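PDB 2Q0X: paraflagellar rod component from Trypanosoma brucei, which is of unknown function but adopts an alpha/beta-hydrolase fold, the scaffold of many esterases, lipases and related enzymes. Local coordinates for residues 74-78 and 90-94; 87-91 and 120-125; 94-99 and 125-131. All coordinates share one frame; numbering follows the deposited sequence.

Contact 1: 74-78 and 90-94; sequences EVPSG and DAEDV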
# COMPACT_ATOMS: atom_id res chain seq x y z
N GLU A 74 3.88 4.87 3.55
CA GLU A 74 3.90 4.28 2.22
C GLU A 74 3.74 5.35 1.16
O GLU A 74 2.77 6.10 1.18
CB GLU A 74 2.84 3.18 2.10
CG GLU A 74 3.29 1.90 2.79
CD GLU A 74 2.19 0.83 2.87
OE1 GLU A 74 2.56 -0.35 3.16
OE2 GLU A 74 0.98 1.19 2.66
N VAL A 75 4.70 5.41 0.25
CA VAL A 75 4.66 6.30 -0.92
C VAL A 75 3.33 6.12 -1.66
O VAL A 75 3.01 5.02 -2.06
CB VAL A 75 5.79 5.96 -1.94
CG1 VAL A 75 5.81 6.97 -3.07
CG2 VAL A 75 7.10 5.99 -1.29
N PRO A 76 2.55 7.22 -1.83
CA PRO A 76 1.24 7.16 -2.49
C PRO A 76 1.25 6.55 -3.90
O PRO A 76 0.30 5.87 -4.29
CB PRO A 76 0.81 8.62 -2.57
CG PRO A 76 1.59 9.31 -1.51
CD PRO A 76 2.88 8.58 -1.38
N SER A 77 2.31 6.84 -4.65
CA SER A 77 2.50 6.32 -6.00
C SER A 77 2.80 4.83 -6.01
O SER A 77 2.85 4.23 -7.08
CB SER A 77 3.63 7.08 -6.70
OG SER A 77 4.86 6.85 -6.04
N GLY A 78 3.02 4.23 -4.84
CA GLY A 78 3.12 2.79 -4.72
C GLY A 78 1.76 2.10 -4.88
O GLY A 78 1.71 0.90 -5.07
N ASP A 90 4.65 13.12 -4.97
CA ASP A 90 4.99 12.22 -3.86
C ASP A 90 5.78 12.98 -2.77
O ASP A 90 5.46 12.87 -1.59
CB ASP A 90 5.87 11.05 -4.34
CG ASP A 90 5.07 9.80 -4.75
OD1 ASP A 90 3.85 9.68 -4.50
OD2 ASP A 90 5.72 8.90 -5.33
N ALA A 91 6.82 13.70 -3.21
CA ALA A 91 7.65 14.55 -2.34
C ALA A 91 6.82 15.54 -1.54
O ALA A 91 6.99 15.66 -0.33
CB ALA A 91 8.68 15.33 -3.18
N GLU A 92 5.93 16.22 -2.24
CA GLU A 92 5.00 17.15 -1.64
C GLU A 92 4.13 16.50 -0.56
O GLU A 92 3.97 17.06 0.52
CB GLU A 92 4.12 17.80 -2.71
CG GLU A 92 3.18 18.84 -2.16
CD GLU A 92 2.55 19.69 -3.22
OE1 GLU A 92 2.22 19.15 -4.31
OE2 GLU A 92 2.37 20.91 -2.96
N ASP A 93 3.56 15.33 -0.86
CA ASP A 93 2.82 14.55 0.14
C ASP A 93 3.67 14.20 1.36
O ASP A 93 3.21 14.31 2.48
CB ASP A 93 2.30 13.24 -0.48
CG ASP A 93 1.30 13.47 -1.57
OD1 ASP A 93 0.69 14.55 -1.60
OD2 ASP A 93 1.14 12.58 -2.41
N VAL A 94 4.92 13.79 1.13
CA VAL A 94 5.86 13.56 2.23
C VAL A 94 6.16 14.83 3.05
O VAL A 94 6.24 14.76 4.29
CB VAL A 94 7.15 12.87 1.74
CG1 VAL A 94 8.13 12.66 2.91
CG2 VAL A 94 6.80 11.47 1.08
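D90 reaches from the first turn of helix 87-104 into the short 3-10 turn 76-78, where its carboxylate faces the backbone N and the hydroxyl of S77 and runs past the ring of P76. The backbone N of S77 gives a hydrogen bond of 3.2 Å to D90 OD1, bent to 140° and received on the syn lone pair, the side of the other oxygen. S77 OG, held between its own N and carbonyl carbon (chi1 64°), is turned to D90 OD2; the modelled separation is too short to be taken literally. P76 lies alongside with its CD 3.4 Å from D90 OD1, and its CG at 3.4 Å from D93 OD2, where the two side chains pass in opposite directions. The side chains of V75 and D90 cross at about a right angle, with V75 CG1 near D90 OD2. Q85 donates through NE2 to both D90 OD1 and D93 OD2, and R191 forms a salt bridge with D90 OD2 and also bonds to S77 OG. The contact joins the loop after strand 69-73 to the helix that follows. The buried D90 carboxylate draws on a backbone amide, a side-chain amide and a guanidinium group, with the S77 hydroxyl at OD2, which together would fix its rotation.

Contact 2: 87-91 and 120-125; sequences HAHDA and QLVFEL
The imidazole of H87 and the terminal amide of Q120 lie almost parallel, their planes 9° apart, with Q120 NE2 over one face of the ring, 3.6 Å from H87 CG. The carboxylate of E124 stands nearly perpendicular to the same ring and comes at it obliquely. This is the meeting of two helices on one side of the central sheet of an alpha/beta hydrolase: helix 87-104 follows strand 69-73, and helix 119-128 follows strand 110-115, the position that in this fold comes after the nucleophile elbow. The short segments cross at -74°, and the nearest CA atoms are those of A91 and L121, 4.9 Å apart.

H87 turns its ring between its backbone N and carbonyl carbon (chi1 87°), and NE2 then points to E124 OE1 in a weak, bent hydrogen bond of 3.1 Å. E124 folds back at its second torsion to meet it, laying CG against the methyl of A91 at 3.6 Å. The amide of Q120 is anchored elsewhere: OE1 accepts from R191, and NE2 bonds weakly to the carbonyl of G195, which would keep the flat group from turning over the imidazole. Beside this polar cluster the branches of L121 fork round the CB of D90, each methyl 3.5 Å from it, and CD2 also touches the carbonyl oxygen of H87. One turn further along, L125 CD2 rests 3.4 Å from the carbonyl oxygen of A91.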
# COMPACT_ATOMS: atom_id res chain seq x y z
N HIS A 87 7.24 12.29 -9.13
CA HIS A 87 8.05 12.32 -7.92
C HIS A 87 7.92 13.63 -7.14
O HIS A 87 8.06 13.63 -5.93
CB HIS A 87 9.53 11.96 -8.20
CG HIS A 87 10.39 13.11 -8.60
ND1 HIS A 87 10.36 13.66 -9.87
CD2 HIS A 87 11.34 13.79 -7.92
CE1 HIS A 87 11.23 14.66 -9.93
NE2 HIS A 87 11.84 14.75 -8.77
N ALA A 88 7.64 14.72 -7.84
CA ALA A 88 7.44 16.01 -7.18
C ALA A 88 6.20 16.00 -6.28
O ALA A 88 6.19 16.60 -5.21
CB ALA A 88 7.35 17.16 -8.22
N HIS A 89 5.15 15.30 -6.72
CA HIS A 89 3.90 15.23 -5.95
C HIS A 89 4.01 14.27 -4.78
O HIS A 89 3.52 14.59 -3.71
CB HIS A 89 2.73 14.89 -6.86
CG HIS A 89 2.36 16.00 -7.80
ND1 HIS A 89 3.17 16.38 -8.85
CD2 HIS A 89 1.27 16.80 -7.86
CE1 HIS A 89 2.60 17.38 -9.50
NE2 HIS A 89 1.44 17.65 -8.92
N ASP A 90 4.65 13.12 -4.97
CA ASP A 90 4.99 12.22 -3.86
C ASP A 90 5.78 12.98 -2.77
O ASP A 90 5.46 12.87 -1.59
CB ASP A 90 5.87 11.05 -4.34
CG ASP A 90 5.07 9.80 -4.75
OD1 ASP A 90 3.85 9.68 -4.50
OD2 ASP A 90 5.72 8.90 -5.33
N ALA A 91 6.82 13.70 -3.21
CA ALA A 91 7.65 14.55 -2.34
C ALA A 91 6.82 15.54 -1.54
O ALA A 91 6.99 15.66 -0.33
CB ALA A 91 8.68 15.33 -3.18
N GLN A 120 14.64 9.30 -4.64
CA GLN A 120 14.18 10.31 -5.60
C GLN A 120 13.38 11.42 -4.92
O GLN A 120 13.46 12.60 -5.31
CB GLN A 120 13.27 9.66 -6.63
CG GLN A 120 12.92 10.58 -7.82
CD GLN A 120 12.12 9.91 -8.88
OE1 GLN A 120 11.37 8.98 -8.61
NE2 GLN A 120 12.25 10.40 -10.12
N LEU A 121 12.56 11.01 -3.96
CA LEU A 121 11.72 11.95 -3.24
C LEU A 121 12.54 12.83 -2.31
O LEU A 121 12.21 13.98 -2.11
CB LEU A 121 10.63 11.20 -2.46
CG LEU A 121 9.76 10.22 -3.27
CD1 LEU A 121 8.54 9.83 -2.44
CD2 LEU A 121 9.35 10.79 -4.62
N VAL A 122 13.60 12.28 -1.73
CA VAL A 122 14.38 13.01 -0.77
C VAL A 122 15.11 14.18 -1.44
O VAL A 122 15.14 15.26 -0.86
CB VAL A 122 15.35 12.09 0.01
CG1 VAL A 122 16.36 12.90 0.85
CG2 VAL A 122 14.56 11.14 0.91
N PHE A 123 15.66 13.98 -2.64
CA PHE A 123 16.39 15.05 -3.32
C PHE A 123 15.45 16.20 -3.68
O PHE A 123 15.79 17.37 -3.49
CB PHE A 123 17.15 14.55 -4.56
CG PHE A 123 18.36 13.70 -4.22
CD1 PHE A 123 19.48 14.27 -3.64
CD2 PHE A 123 18.35 12.32 -4.46
CE1 PHE A 123 20.59 13.50 -3.32
CE2 PHE A 123 19.46 11.55 -4.14
CZ PHE A 123 20.58 12.14 -3.58
N GLU A 124 14.27 15.83 -4.17
CA GLU A 124 13.18 16.77 -4.46
C GLU A 124 12.70 17.51 -3.21
O GLU A 124 12.52 18.73 -3.23
CB GLU A 124 12.04 16.00 -5.12
CG GLU A 124 10.91 16.84 -5.62
CD GLU A 124 11.32 17.82 -6.70
OE1 GLU A 124 12.25 17.51 -7.50
OE2 GLU A 124 10.69 18.90 -6.74
N LEU A 125 12.50 16.76 -2.13
CA LEU A 125 12.14 17.33 -0.83
C LEU A 125 13.15 18.36 -0.38
O LEU A 125 12.79 19.48 -0.08
CB LEU A 125 12.02 16.26 0.27
CG LEU A 125 10.62 15.75 0.63
CD1 LEU A 125 10.68 14.64 1.69
CD2 LEU A 125 9.78 16.88 1.10

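Contact 3: 94-99 and 125-131; sequences VDDLIG and LLENSAH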
# COMPACT_ATOMS: atom_id res chain seq x y z
N VAL A 94 4.92 13.79 1.13
CA VAL A 94 5.86 13.56 2.23
C VAL A 94 6.16 14.83 3.05
O VAL A 94 6.24 14.76 4.29
CB VAL A 94 7.15 12.87 1.74
CG1 VAL A 94 8.13 12.66 2.91
CG2 VAL A 94 6.80 11.47 1.08
N ASP A 95 6.27 15.98 2.37
CA ASP A 95 6.50 17.25 3.05
C ASP A 95 5.34 17.67 3.95
O ASP A 95 5.55 18.19 5.04
CB ASP A 95 6.80 18.36 2.05
CG ASP A 95 7.67 19.46 2.65
OD1 ASP A 95 8.60 19.12 3.43
OD2 ASP A 95 7.40 20.64 2.36
N ASP A 96 4.13 17.41 3.48
CA ASP A 96 2.91 17.57 4.28
C ASP A 96 2.94 16.69 5.54
O ASP A 96 2.49 17.10 6.61
CB ASP A 96 1.66 17.22 3.44
CG ASP A 96 1.47 18.15 2.22
OD1 ASP A 96 2.06 19.27 2.21
OD2 ASP A 96 0.72 17.77 1.27
N LEU A 97 3.45 15.47 5.44
CA LEU A 97 3.59 14.61 6.62
C LEU A 97 4.64 15.19 7.59
O LEU A 97 4.41 15.25 8.79
CB LEU A 97 3.95 13.18 6.22
CG LEU A 97 4.24 12.23 7.39
CD1 LEU A 97 3.07 12.26 8.42
CD2 LEU A 97 4.60 10.79 6.91
N ILE A 98 5.77 15.63 7.05
CA ILE A 98 6.79 16.29 7.87
C ILE A 98 6.18 17.45 8.68
O ILE A 98 6.38 17.54 9.89
CB ILE A 98 8.00 16.76 7.05
CG1 ILE A 98 8.74 15.54 6.47
CG2 ILE A 98 8.96 17.61 7.91
CD1 ILE A 98 9.86 15.92 5.46
N GLY A 99 5.42 18.32 8.01
CA GLY A 99 4.68 19.36 8.67
C GLY A 99 3.77 18.89 9.80
O GLY A 99 3.73 19.50 10.89
N LEU A 125 12.50 16.76 -2.13
CA LEU A 125 12.14 17.33 -0.83
C LEU A 125 13.15 18.36 -0.38
O LEU A 125 12.79 19.48 -0.08
CB LEU A 125 12.02 16.26 0.27
CG LEU A 125 10.62 15.75 0.63
CD1 LEU A 125 10.68 14.64 1.69
CD2 LEU A 125 9.78 16.88 1.10
N LEU A 126 14.41 17.95 -0.30
CA LEU A 126 15.50 18.78 0.23
C LEU A 126 15.71 20.11 -0.52
O LEU A 126 16.17 21.08 0.08
CB LEU A 126 16.81 17.99 0.28
CG LEU A 126 17.02 17.22 1.60
CD1 LEU A 126 15.82 16.43 1.99
CD2 LEU A 126 18.18 16.30 1.47
N GLU A 127 15.36 20.17 -1.80
CA GLU A 127 15.44 21.41 -2.54
C GLU A 127 14.19 22.28 -2.40
O GLU A 127 14.29 23.49 -2.49
CB GLU A 127 15.80 21.17 -4.02
CG GLU A 127 14.74 20.52 -4.91
CD GLU A 127 15.11 20.58 -6.41
OE1 GLU A 127 14.17 20.74 -7.27
OE2 GLU A 127 16.32 20.48 -6.73
N ASN A 128 13.02 21.68 -2.12
CA ASN A 128 11.75 22.41 -2.10
C ASN A 128 10.95 22.38 -0.78
O ASN A 128 9.86 22.96 -0.71
CB ASN A 128 10.84 21.90 -3.22
CG ASN A 128 11.35 22.26 -4.62
OD1 ASN A 128 11.66 23.42 -4.90
ND2 ASN A 128 11.45 21.25 -5.48
N SER A 129 11.45 21.71 0.26
CA SER A 129 10.67 21.57 1.49
C SER A 129 10.29 22.93 2.13
O SER A 129 11.09 23.87 2.13
CB SER A 129 11.42 20.75 2.53
OG SER A 129 10.64 20.56 3.70
N ALA A 130 9.09 23.00 2.68
CA ALA A 130 8.70 24.12 3.54
C ALA A 130 9.28 23.96 4.94
O ALA A 130 9.02 24.80 5.79
CB ALA A 130 7.17 24.23 3.63
N HIS A 131 10.05 22.88 5.17
CA HIS A 131 10.48 22.47 6.50
C HIS A 131 11.96 22.13 6.58
O HIS A 131 12.39 21.40 7.48
CB HIS A 131 9.65 21.25 6.96
CG HIS A 131 8.17 21.46 6.84
ND1 HIS A 131 7.39 20.80 5.92
CD2 HIS A 131 7.33 22.27 7.52
CE1 HIS A 131 6.13 21.18 6.05
NE2 HIS A 131 6.07 22.09 7.01
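An ST turn closes the C-terminal end of helix 119-128, and D95 of the neighbouring helix is bound to all three of its residues. Within the turn, S129 OG accepts from the backbone N of H131 at 2.8 Å; the same hydroxyl donates to D95 OD1, a short bond of 2.5 Å on the syn side but tilted out of the carboxylate plane. D95 OD2 receives the backbone N of A130 at 2.9 Å, nearly straight at 168° and through the syn lone pair. With CG swung away from its own backbone N (chi1 -152°), D95 sends the carboxylate across the gap between the helices. Its OD1 takes a second, weaker bond of 3.2 Å from H131 ND1, and OD1 lies at the edge of the imidazole, in its plane.

Both faces of that ring are in contact: the CA of G99 packs over one as a CH-pi interaction, 3.8 Å from the centroid, and the methyl of A130 sits over the centre of the opposite one. G99 has no side chain to hold the imidazole off, so the ring can settle directly on the helix backbone.

In the alpha/beta-hydrolase fold this is where the chain leaves the helix after strand 110-115 and heads for strand 135-143. Beside these polar bonds the contact turns apolar. V94 CG1 and L125 CD1 are pressed to 3.5 Å, tighter than ordinary carbon contact, with the two side chains at about a right angle. I98 reaches L125 tip to tip through CD1, while its CG2 slides past H131 CB at 3.8 Å. L112 of strand 110-115 packs against L125 and I135 of strand 135-143 against I98, joining both helices to the sheet.

All three contacts use helix 87-104, which meets the loop after strand 69-73 in contact 1 and helix 119-128 in contacts 2 and 3. Contact 1 is wholly buried and rests on carboxylates met by donors from several segments; the second subunit bonds to the backbone of its G78. Contact 2 lies nearest the chain's centre, with no exposed residue touching, and mixes flat polar groups with leucine packing. Contact 3 lies farthest from that centre and is still mostly buried, but it runs out to exposed A130; its polar bonds go to the turn that ends helix 119-128. Contacts 1 and 2 share D90 and A91, contacts 1 and 3 V94, and contacts 2 and 3 L125, while V75 touches L121.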